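Local coordinates for flagellar brake protein YcgR (PDB 5KEC) that binds the second messenger c-di-GMP and probably activates transcription of type 3 fimbriae genes by binding DNA, at residues E15-A18 with I19-E23; Q105-Q108 with R109-P113; F158-H161 with N162-L165; R212-D215 with D216-I220. All coordinates share one frame; numbering follows the deposited sequence.

Contact 1: residues E15-A18 with I19-E23; sequences EIIA and IFREE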
loop_
_atom_site.group_PDB
_atom_site.type_symbol
_atom_site.label_atom_id
_atom_site.label_comp_id
_atom_site.label_asym_id
_atom_site.label_seq_id
_atom_site.Cartn_x
_atom_site.Cartn_y
_atom_site.Cartn_z
ATOM N N GLU B 15 21.734 13.495 6.228
ATOM C CA GLU B 15 22.057 12.137 5.818
ATOM C C GLU B 15 21.110 11.689 4.704
ATOM O O GLU B 15 21.538 11.085 3.725
ATOM C CB GLU B 15 21.981 11.170 6.996
ATOM C CG GLU B 15 22.513 9.784 6.662
ATOM C CD GLU B 15 22.406 8.815 7.821
ATOM O OE1 GLU B 15 21.827 9.200 8.860
ATOM O OE2 GLU B 15 22.899 7.669 7.692
ATOM N N ILE B 16 19.824 12.003 4.844
ATOM C CA ILE B 16 18.834 11.572 3.855
ATOM C C ILE B 16 19.126 12.172 2.482
ATOM O O ILE B 16 19.096 11.464 1.465
ATOM C CB ILE B 16 17.397 11.907 4.289
ATOM C CG1 ILE B 16 16.943 10.944 5.387
ATOM C CG2 ILE B 16 16.449 11.825 3.096
ATOM C CD1 ILE B 16 15.822 11.514 6.267
ATOM N N ILE B 17 19.411 13.471 2.457
ATOM C CA ILE B 17 19.795 14.128 1.215
ATOM C C ILE B 17 21.042 13.456 0.652
ATOM O O ILE B 17 21.079 13.094 -0.521
ATOM C CB ILE B 17 20.040 15.636 1.411
ATOM C CG1 ILE B 17 18.742 16.334 1.798
ATOM C CG2 ILE B 17 20.593 16.257 0.141
ATOM C CD1 ILE B 17 18.906 17.823 2.114
ATOM N N ALA B 18 22.052 13.276 1.502
ATOM C CA ALA B 18 23.299 12.630 1.104
ATOM C C ALA B 18 23.070 11.241 0.509
ATOM O O ALA B 18 23.730 10.861 -0.461
ATOM C CB ALA B 18 24.254 12.545 2.286
ATOM N N ILE B 19 22.142 10.483 1.096
ATOM C CA ILE B 19 21.848 9.135 0.615
ATOM C C ILE B 19 21.174 9.166 -0.753
ATOM O O ILE B 19 21.514 8.374 -1.642
ATOM C CB ILE B 19 20.974 8.342 1.610
ATOM C CG1 ILE B 19 21.822 7.858 2.791
ATOM C CG2 ILE B 19 20.315 7.154 0.919
ATOM C CD1 ILE B 19 20.995 7.395 3.992
ATOM N N PHE B 20 20.233 10.085 -0.933
ATOM C CA PHE B 20 19.560 10.194 -2.224
ATOM C C PHE B 20 20.535 10.572 -3.339
ATOM O O PHE B 20 20.512 9.978 -4.421
ATOM C CB PHE B 20 18.372 11.162 -2.157
ATOM C CG PHE B 20 17.078 10.491 -1.800
ATOM C CD1 PHE B 20 16.857 10.019 -0.517
ATOM C CD2 PHE B 20 16.082 10.321 -2.753
ATOM C CE1 PHE B 20 15.671 9.387 -0.190
ATOM C CE2 PHE B 20 14.893 9.688 -2.433
ATOM C CZ PHE B 20 14.685 9.222 -1.149
ATOM N N ARG B 21 21.401 11.544 -3.064
ATOM C CA ARG B 21 22.397 11.979 -4.036
ATOM C C ARG B 21 23.319 10.844 -4.464
ATOM O O ARG B 21 23.694 10.749 -5.632
ATOM C CB ARG B 21 23.221 13.141 -3.489
ATOM C CG ARG B 21 22.447 14.441 -3.354
ATOM C CD ARG B 21 23.388 15.593 -3.047
ATOM N NE ARG B 21 22.689 16.869 -2.931
ATOM C CZ ARG B 21 22.341 17.625 -3.968
ATOM N NH1 ARG B 21 22.616 17.224 -5.205
ATOM N NH2 ARG B 21 21.710 18.778 -3.773
ATOM N N GLU B 22 23.676 9.985 -3.514
ATOM C CA GLU B 22 24.570 8.873 -3.794
ATOM C C GLU B 22 23.879 7.808 -4.634
ATOM O O GLU B 22 24.429 7.343 -5.635
ATOM C CB GLU B 22 25.093 8.265 -2.491
ATOM C CG GLU B 22 26.003 7.067 -2.694
ATOM C CD GLU B 22 26.723 6.662 -1.421
ATOM O OE1 GLU B 22 26.070 6.129 -0.497
ATOM O OE2 GLU B 22 27.948 6.885 -1.344
ATOM N N GLU B 23 22.673 7.423 -4.230
ATOM C CA GLU B 23 21.933 6.406 -4.965
ATOM C C GLU B 23 21.618 6.891 -6.384
ATOM O O GLU B 23 21.649 6.117 -7.341
ATOM C CB GLU B 23 20.660 6.013 -4.213
ATOM C CG GLU B 23 20.910 5.495 -2.803
ATOM C CD GLU B 23 21.876 4.314 -2.760
ATOM O OE1 GLU B 23 21.854 3.465 -3.674
ATOM O OE2 GLU B 23 22.665 4.230 -1.801
#
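Four backbone hydrogen bonds tie Glu15-Ala18 to Ile19-Glu22, each reaching from an amide to the carbonyl four residues earlier. Ile19 N to Glu15 O is the shortest at 2.8 Å, and Arg21 N to Ile17 O, at 3.0 Å, is the straightest, with an N-H...O angle of 170°. Phe20 N bonds to Ile16 O at 3.0 Å, and the last of the set, Glu22 N to Ala18 O, is longer at 3.2 Å. This is regular alpha-helical bonding inside helix 13-25, which lies against the N-terminal beta domain, within the MrkH- and YcgR-like family region. Side chains four apart run side by side along it and point the same way. On the face turned to the sheet, the branch CG2 of Ile16 meets CD1 of Phe20 at 4.1 Å, and the carbonyl oxygen of Ile16 sits at the edge of the same ring. A flat, greasy side chain suits this place, because the ring runs on into a pocket of Phe51, Phe78, Leu43 and Leu104, meeting Phe78 edge-to-face. Next to it, CD1 of Ile19 lies along CG of Glu15 at 3.9 Å. With CG anti to its backbone N (chi1 -171°) and the chain extended, Glu15 supplies methylene for this contact while its carboxylate goes on to a salt bridge with Lys10. Toward solvent, CG2 of Ile17 lies 3.8 Å from Arg21 NE, oblique to the guanidinium, while the extended arginine chain carries the charge on outward.

Contact 2: residues Q105-Q108 with R109-P113; sequences QVVQ and RRRDP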
loop_
_atom_site.group_PDB
_atom_site.type_symbol
_atom_site.label_atom_id
_atom_site.label_comp_id
_atom_site.label_asym_id
_atom_site.label_seq_id
_atom_site.Cartn_x
_atom_site.Cartn_y
_atom_site.Cartn_z
ATOM N N GLN B 105 13.970 3.785 6.413
ATOM C CA GLN B 105 14.261 2.551 7.123
ATOM C C GLN B 105 14.986 1.563 6.216
ATOM O O GLN B 105 14.464 1.143 5.185
ATOM C CB GLN B 105 12.988 1.933 7.697
ATOM C CG GLN B 105 13.220 0.597 8.374
ATOM C CD GLN B 105 12.031 0.158 9.199
ATOM O OE1 GLN B 105 11.454 0.951 9.941
ATOM N NE2 GLN B 105 11.653 -1.107 9.069
ATOM N N VAL B 106 16.205 1.207 6.602
ATOM C CA VAL B 106 16.980 0.242 5.851
ATOM C C VAL B 106 16.574 -1.158 6.277
ATOM O O VAL B 106 16.790 -1.559 7.421
ATOM C CB VAL B 106 18.485 0.428 6.073
ATOM C CG1 VAL B 106 19.269 -0.575 5.238
ATOM C CG2 VAL B 106 18.893 1.848 5.724
ATOM N N VAL B 107 15.968 -1.888 5.351
ATOM C CA VAL B 107 15.547 -3.253 5.605
ATOM C C VAL B 107 16.274 -4.196 4.657
ATOM O O VAL B 107 16.661 -3.812 3.554
ATOM C CB VAL B 107 14.031 -3.414 5.416
ATOM C CG1 VAL B 107 13.283 -2.706 6.531
ATOM C CG2 VAL B 107 13.609 -2.872 4.056
ATOM N N GLN B 108 16.473 -5.429 5.099
ATOM C CA GLN B 108 17.100 -6.440 4.261
ATOM C C GLN B 108 16.011 -7.252 3.578
ATOM O O GLN B 108 16.255 -7.966 2.606
ATOM C CB GLN B 108 18.015 -7.326 5.108
ATOM C CG GLN B 108 17.533 -7.497 6.541
ATOM C CD GLN B 108 18.660 -7.794 7.509
ATOM O OE1 GLN B 108 19.837 -7.615 7.189
ATOM N NE2 GLN B 108 18.305 -8.246 8.707
ATOM N N ARG B 109 14.794 -7.106 4.088
ATOM C CA ARG B 109 13.643 -7.840 3.585
ATOM C C ARG B 109 12.792 -6.981 2.652
ATOM O O ARG B 109 12.588 -5.788 2.894
ATOM C CB ARG B 109 12.797 -8.338 4.758
ATOM C CG ARG B 109 11.476 -8.965 4.361
ATOM C CD ARG B 109 10.597 -9.182 5.581
ATOM N NE ARG B 109 9.240 -9.566 5.213
ATOM C CZ ARG B 109 8.163 -9.275 5.934
ATOM N NH1 ARG B 109 8.286 -8.587 7.063
ATOM N NH2 ARG B 109 6.963 -9.665 5.525
ATOM N N ARG B 110 12.299 -7.598 1.585
ATOM C CA ARG B 110 11.401 -6.930 0.657
ATOM C C ARG B 110 9.978 -6.982 1.198
ATOM O O ARG B 110 9.365 -8.046 1.248
ATOM C CB ARG B 110 11.459 -7.611 -0.711
ATOM C CG ARG B 110 10.449 -7.068 -1.694
ATOM C CD ARG B 110 10.222 -8.012 -2.865
ATOM N NE ARG B 110 9.216 -7.456 -3.758
ATOM C CZ ARG B 110 9.485 -6.560 -4.699
ATOM N NH1 ARG B 110 10.731 -6.138 -4.871
ATOM N NH2 ARG B 110 8.513 -6.088 -5.466
ATOM N N ARG B 111 9.450 -5.837 1.614
ATOM C CA ARG B 111 8.111 -5.799 2.191
ATOM C C ARG B 111 7.100 -5.250 1.193
ATOM O O ARG B 111 6.630 -4.118 1.324
ATOM C CB ARG B 111 8.089 -4.964 3.472
ATOM C CG ARG B 111 8.848 -5.578 4.640
ATOM C CD ARG B 111 10.047 -4.725 5.018
ATOM N NE ARG B 111 10.261 -4.689 6.462
ATOM C CZ ARG B 111 9.625 -3.865 7.290
ATOM N NH1 ARG B 111 8.730 -3.008 6.817
ATOM N NH2 ARG B 111 9.880 -3.898 8.591
ATOM N N ASP B 112 6.765 -6.062 0.200
ATOM C CA ASP B 112 5.860 -5.637 -0.854
ATOM C C ASP B 112 4.470 -5.346 -0.287
ATOM O O ASP B 112 3.779 -6.256 0.170
ATOM C CB ASP B 112 5.796 -6.706 -1.945
ATOM C CG ASP B 112 5.254 -6.173 -3.253
ATOM O OD1 ASP B 112 4.182 -5.532 -3.239
ATOM O OD2 ASP B 112 5.912 -6.386 -4.294
ATOM N N PRO B 113 4.060 -4.068 -0.311
ATOM C CA PRO B 113 2.780 -3.644 0.271
ATOM C C PRO B 113 1.566 -4.144 -0.512
ATOM O O PRO B 113 0.441 -4.037 -0.022
ATOM C CB PRO B 113 2.855 -2.116 0.190
ATOM C CG PRO B 113 3.759 -1.851 -0.962
ATOM C CD PRO B 113 4.795 -2.938 -0.907
#
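The guanidinium of Arg111 has Val107 CG1 over one face, 3.5 Å above its plane and displaced toward the rim, with Gln105 NE2 over the same face. The stretch is the end of strand 104-107 and the start of the linker that runs on toward strand 117-118. Arg110 opens the RxxxR motif of PilZ proteins, which Arg114 closes; Arg109, Arg110 and Arg111 have been seen to bind c-di-GMP, though this model is ligand-free. Gln105 and Val107, two apart on an extended strand, both point toward the linker, which is why one arginine can lie over both. The amide of Gln105 stands nearly upright on the guanidinium, the planes 80° apart. Its NE2 is 3.3 Å from Arg111 NH2, a meeting of two donors and not a bond. The charge of Arg111 is instead taken up by a salt bridge with Glu77 on the neighbouring strand. A chain bent at chi2 (115°) and chi3 folds the arginine back over the valine. Arg109 has its own guanidinium face against Arg111 CG. Arg110 turns elsewhere, its NH2 shared between Glu31 and, at 2.9 Å, Asp112 OD2. The other methyl of Val107, CG2, lies 3.3 Å from Arg109 O.

Contact 3: residues F158-H161 with N162-L165; sequences FLSH and NALL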
loop_
_atom_site.group_PDB
_atom_site.type_symbol
_atom_site.label_atom_id
_atom_site.label_comp_id
_atom_site.label_asym_id
_atom_site.label_seq_id
_atom_site.Cartn_x
_atom_site.Cartn_y
_atom_site.Cartn_z
ATOM N N PHE B 158 -21.752 0.943 -6.451
ATOM C CA PHE B 158 -21.128 1.545 -5.273
ATOM C C PHE B 158 -19.687 1.095 -5.102
ATOM O O PHE B 158 -19.032 1.429 -4.112
ATOM C CB PHE B 158 -21.927 1.219 -4.019
ATOM C CG PHE B 158 -23.279 1.855 -3.995
ATOM C CD1 PHE B 158 -24.422 1.093 -4.156
ATOM C CD2 PHE B 158 -23.405 3.223 -3.839
ATOM C CE1 PHE B 158 -25.671 1.688 -4.143
ATOM C CE2 PHE B 158 -24.649 3.816 -3.829
ATOM C CZ PHE B 158 -25.782 3.048 -3.981
ATOM N N LEU B 159 -19.203 0.336 -6.081
ATOM C CA LEU B 159 -17.894 -0.285 -5.993
ATOM C C LEU B 159 -16.990 0.118 -7.152
ATOM O O LEU B 159 -16.124 -0.649 -7.568
ATOM C CB LEU B 159 -18.047 -1.805 -5.959
ATOM C CG LEU B 159 -18.965 -2.334 -4.858
ATOM C CD1 LEU B 159 -19.139 -3.840 -4.967
ATOM C CD2 LEU B 159 -18.420 -1.952 -3.491
ATOM N N SER B 160 -17.189 1.321 -7.675
ATOM C CA SER B 160 -16.338 1.808 -8.754
ATOM C C SER B 160 -14.972 2.199 -8.203
ATOM O O SER B 160 -14.817 2.398 -7.001
ATOM C CB SER B 160 -16.989 2.996 -9.463
ATOM O OG SER B 160 -16.960 4.161 -8.657
ATOM N N HIS B 161 -13.985 2.316 -9.080
ATOM C CA HIS B 161 -12.635 2.645 -8.645
ATOM C C HIS B 161 -12.605 3.918 -7.794
ATOM O O HIS B 161 -13.223 4.926 -8.136
ATOM C CB HIS B 161 -11.697 2.771 -9.844
ATOM C CG HIS B 161 -10.304 3.176 -9.476
ATOM N ND1 HIS B 161 -9.372 2.279 -8.999
ATOM C CD2 HIS B 161 -9.690 4.380 -9.498
ATOM C CE1 HIS B 161 -8.241 2.914 -8.753
ATOM N NE2 HIS B 161 -8.407 4.191 -9.045
ATOM N N ASN B 162 -11.885 3.848 -6.678
ATOM C CA ASN B 162 -11.795 4.947 -5.719
ATOM C C ASN B 162 -13.112 5.280 -5.030
ATOM O O ASN B 162 -13.193 6.252 -4.278
ATOM C CB ASN B 162 -11.198 6.202 -6.359
ATOM C CG ASN B 162 -9.687 6.212 -6.310
ATOM O OD1 ASN B 162 -9.123 5.554 -5.409
ATOM N ND2 ASN B 162 -9.062 6.873 -7.165
ATOM N N ALA B 163 -14.144 4.484 -5.278
ATOM C CA ALA B 163 -15.384 4.664 -4.542
ATOM C C ALA B 163 -15.076 4.478 -3.063
ATOM O O ALA B 163 -14.153 3.746 -2.689
ATOM C CB ALA B 163 -16.445 3.678 -4.999
ATOM N N LEU B 164 -15.844 5.153 -2.224
ATOM C CA LEU B 164 -15.623 5.106 -0.797
ATOM C C LEU B 164 -16.747 4.346 -0.111
ATOM O O LEU B 164 -17.926 4.608 -0.350
ATOM C CB LEU B 164 -15.547 6.528 -0.247
ATOM C CG LEU B 164 -14.887 6.714 1.116
ATOM C CD1 LEU B 164 -13.402 6.411 1.019
ATOM C CD2 LEU B 164 -15.112 8.128 1.616
ATOM N N LEU B 165 -16.374 3.399 0.739
ATOM C CA LEU B 165 -17.327 2.739 1.619
ATOM C C LEU B 165 -17.132 3.311 3.013
ATOM O O LEU B 165 -16.211 2.920 3.734
ATOM C CB LEU B 165 -17.094 1.229 1.639
ATOM C CG LEU B 165 -17.235 0.479 0.317
ATOM C CD1 LEU B 165 -16.897 -1.002 0.495
ATOM C CD2 LEU B 165 -18.630 0.659 -0.253
HETATM O O HOH W 1 -19.802 3.585 -2.576
#
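A tight reversal brings Phe158-His161 back against Asn162-Leu165, where the loop after strand 146-151 enters strand 164-171 of the C-terminal sheet. Ala163 N donates to Ser160 O at 2.8 Å with an N-H...O angle of 151°, although the exact place of that oxygen is less sure. The turn from Ser160 to Ala163 is a type II beta turn, and Asn162 occupies its third position with a positive phi (65°), a backbone shape that asparagine tolerates better than most residues. It leads the chain into a strand of the PilZ-like beta domain. Inside the loop, Ala163 CB, a small methyl, sits 3.5 Å from Phe158 O and 3.7 Å from Ser160 OG. A water spans the mouth of the reversal, donating to Phe158 O at 2.8 Å and to Leu164 O at 3.1 Å. Deeper still, the methyl tips of Leu159 and Leu165 meet CD2 to CD2 at 4.2 Å, Leu159 also resting on Pro154. At the outer corner, His161 and Asn162 stand alongside each other, ring and amide planes 45° apart, and the backbone N of Asn162 lies over a face of the imidazole. Both polar ends find the same partner on strand 177-193: His161 ND1 bonds to the backbone oxygen of Lys185, and Asn162 OD1 to Lys185 NZ.

Contact 4: residues R212-D215 with D216-I220; sequences RHLD and DQRRI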
loop_
_atom_site.group_PDB
_atom_site.type_symbol
_atom_site.label_atom_id
_atom_site.label_comp_id
_atom_site.label_asym_id
_atom_site.label_seq_id
_atom_site.Cartn_x
_atom_site.Cartn_y
_atom_site.Cartn_z
ATOM N N ARG B 212 -9.328 5.335 11.217
ATOM C CA ARG B 212 -9.813 6.483 11.970
ATOM C C ARG B 212 -8.878 6.823 13.125
ATOM O O ARG B 212 -8.803 7.972 13.550
ATOM C CB ARG B 212 -11.232 6.232 12.482
ATOM C CG ARG B 212 -12.250 6.046 11.378
ATOM C CD ARG B 212 -13.655 5.945 11.934
ATOM N NE ARG B 212 -14.651 5.994 10.869
ATOM C CZ ARG B 212 -15.963 5.984 11.073
ATOM N NH1 ARG B 212 -16.447 5.930 12.308
ATOM N NH2 ARG B 212 -16.790 6.031 10.038
ATOM N N HIS B 213 -8.171 5.819 13.634
ATOM C CA HIS B 213 -7.182 6.039 14.681
ATOM C C HIS B 213 -5.984 5.135 14.467
ATOM O O HIS B 213 -6.061 4.151 13.730
ATOM C CB HIS B 213 -7.761 5.735 16.065
ATOM C CG HIS B 213 -9.185 6.159 16.240
ATOM N ND1 HIS B 213 -10.241 5.461 15.693
ATOM C CD2 HIS B 213 -9.728 7.199 16.914
ATOM C CE1 HIS B 213 -11.374 6.059 16.017
ATOM N NE2 HIS B 213 -11.090 7.115 16.758
ATOM N N LEU B 214 -4.879 5.459 15.129
ATOM C CA LEU B 214 -3.757 4.537 15.200
ATOM C C LEU B 214 -4.183 3.287 15.948
ATOM O O LEU B 214 -3.720 2.191 15.652
ATOM C CB LEU B 214 -2.563 5.171 15.914
ATOM C CG LEU B 214 -1.565 5.940 15.049
ATOM C CD1 LEU B 214 -2.181 7.242 14.564
ATOM C CD2 LEU B 214 -0.278 6.191 15.824
ATOM N N ASP B 215 -5.058 3.462 16.932
ATOM C CA ASP B 215 -5.538 2.337 17.722
ATOM C C ASP B 215 -6.154 1.280 16.815
ATOM O O ASP B 215 -5.977 0.080 17.031
ATOM C CB ASP B 215 -6.554 2.794 18.771
ATOM C CG ASP B 215 -5.892 3.325 20.032
ATOM O OD1 ASP B 215 -4.673 3.112 20.204
ATOM O OD2 ASP B 215 -6.596 3.945 20.860
ATOM N N ASP B 216 -6.878 1.732 15.797
ATOM C CA ASP B 216 -7.491 0.817 14.845
ATOM C C ASP B 216 -6.435 0.074 14.032
ATOM O O ASP B 216 -6.498 -1.143 13.885
ATOM C CB ASP B 216 -8.460 1.563 13.928
ATOM C CG ASP B 216 -9.686 2.044 14.663
ATOM O OD1 ASP B 216 -9.998 1.459 15.724
ATOM O OD2 ASP B 216 -10.337 2.999 14.187
ATOM N N GLN B 217 -5.452 0.811 13.524
ATOM C CA GLN B 217 -4.364 0.199 12.769
ATOM C C GLN B 217 -3.544 -0.764 13.627
ATOM O O GLN B 217 -3.135 -1.827 13.158
ATOM C CB GLN B 217 -3.465 1.273 12.164
ATOM C CG GLN B 217 -2.213 0.732 11.502
ATOM C CD GLN B 217 -1.196 1.823 11.244
ATOM O OE1 GLN B 217 -1.363 2.646 10.343
ATOM N NE2 GLN B 217 -0.140 1.849 12.049
ATOM N N ARG B 218 -3.302 -0.394 14.881
ATOM C CA ARG B 218 -2.566 -1.268 15.789
ATOM C C ARG B 218 -3.316 -2.573 16.004
ATOM O O ARG B 218 -2.712 -3.648 16.040
ATOM C CB ARG B 218 -2.319 -0.587 17.134
ATOM C CG ARG B 218 -1.080 0.299 17.171
ATOM C CD ARG B 218 -0.679 0.584 18.614
ATOM N NE ARG B 218 0.562 1.347 18.719
ATOM C CZ ARG B 218 0.618 2.649 18.981
ATOM N NH1 ARG B 218 -0.498 3.339 19.164
ATOM N NH2 ARG B 218 1.792 3.260 19.061
ATOM N N ARG B 219 -4.635 -2.482 16.152
ATOM C CA ARG B 219 -5.442 -3.684 16.292
ATOM C C ARG B 219 -5.300 -4.556 15.051
ATOM O O ARG B 219 -5.155 -5.776 15.153
ATOM C CB ARG B 219 -6.904 -3.338 16.560
ATOM C CG ARG B 219 -7.150 -2.806 17.965
ATOM C CD ARG B 219 -8.587 -2.345 18.129
ATOM N NE ARG B 219 -9.521 -3.466 18.164
ATOM C CZ ARG B 219 -10.838 -3.346 18.021
ATOM N NH1 ARG B 219 -11.379 -2.151 17.815
ATOM N NH2 ARG B 219 -11.610 -4.425 18.066
ATOM N N ILE B 220 -5.331 -3.931 13.877
ATOM C CA ILE B 220 -5.154 -4.674 12.631
ATOM C C ILE B 220 -3.778 -5.338 12.578
ATOM O O ILE B 220 -3.643 -6.482 12.143
ATOM C CB ILE B 220 -5.328 -3.764 11.393
ATOM C CG1 ILE B 220 -6.782 -3.316 11.253
ATOM C CG2 ILE B 220 -4.894 -4.488 10.135
ATOM C CD1 ILE B 220 -7.741 -4.448 11.033
HETATM O O HOH W 2 -10.572 2.636 11.810
#
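His213 ND1 donates to Asp216 OD2 at 2.9 Å with an N-H...O angle of 169°, the straightest bond here. The oxygen sits in the plane of the imidazole, at its edge, whereas the nitrogen approaches from above the carboxylate, 57° out of that plane; ring and carboxylate are almost perpendicular, 88° apart. Both residues place CG anti to the carbonyl carbon, which turns the two groups to each other across the first turn. A water accepts from Arg212 N at 3.0 Å and also lies by Asp216 OD2, but at 2.4 Å from it, a doubtfully short contact. The negative charge of this buried acid would tend to stabilise a protonated imidazole. Beneath the acid, its neighbours are Phe211, in the preceding loop, and Ile178 of strand 177-193. Further along the backbone, Arg218 N bonds to Leu214 O at 2.7 Å and Arg219 N to Asp215 O at 3.0 Å, while the bonds of Asp216 N and Gln217 N to His213 O are weak, as the chain is only entering the helix. The arginines at the flanks are long enough to find distant partners: Arg212 reaches Asn167 on strand 164-171, and Arg219 the backbone oxygen of Tyr175 in the loop that follows it. His213 occupies the N-cap of helix 214-234, where aspartates such as Asp215 and Asp216 suit the positive end of the helix dipole, and this terminal helix closes the chain after the PilZ-like beta domain.

Overall arrangement
The four contacts follow one another along a single chain built of two beta domains. Contact 1, on helix 13-25, and contact 2 belong to the N-terminal half and the linker leaving it, their centres about 18 Å apart; Leu104, just before contact 2, packs against helix 13-25. Contacts 3 and 4 lie in the C-terminal half, with centres about 22 Å apart and nearest atoms about 7 Å. Contact 2 carries the c-di-GMP-binding arginines themselves, and Arg110 lies about 4 Å from His70, another ligand residue, between side chains. Contact 3 comes near other ligand residues, side chain to side chain: Leu165 is about 5 Å from Cys207 and His161 about 6 Å from Asn186. Contact 4 stands further off, Gln217 being about 10 Å from Ser143.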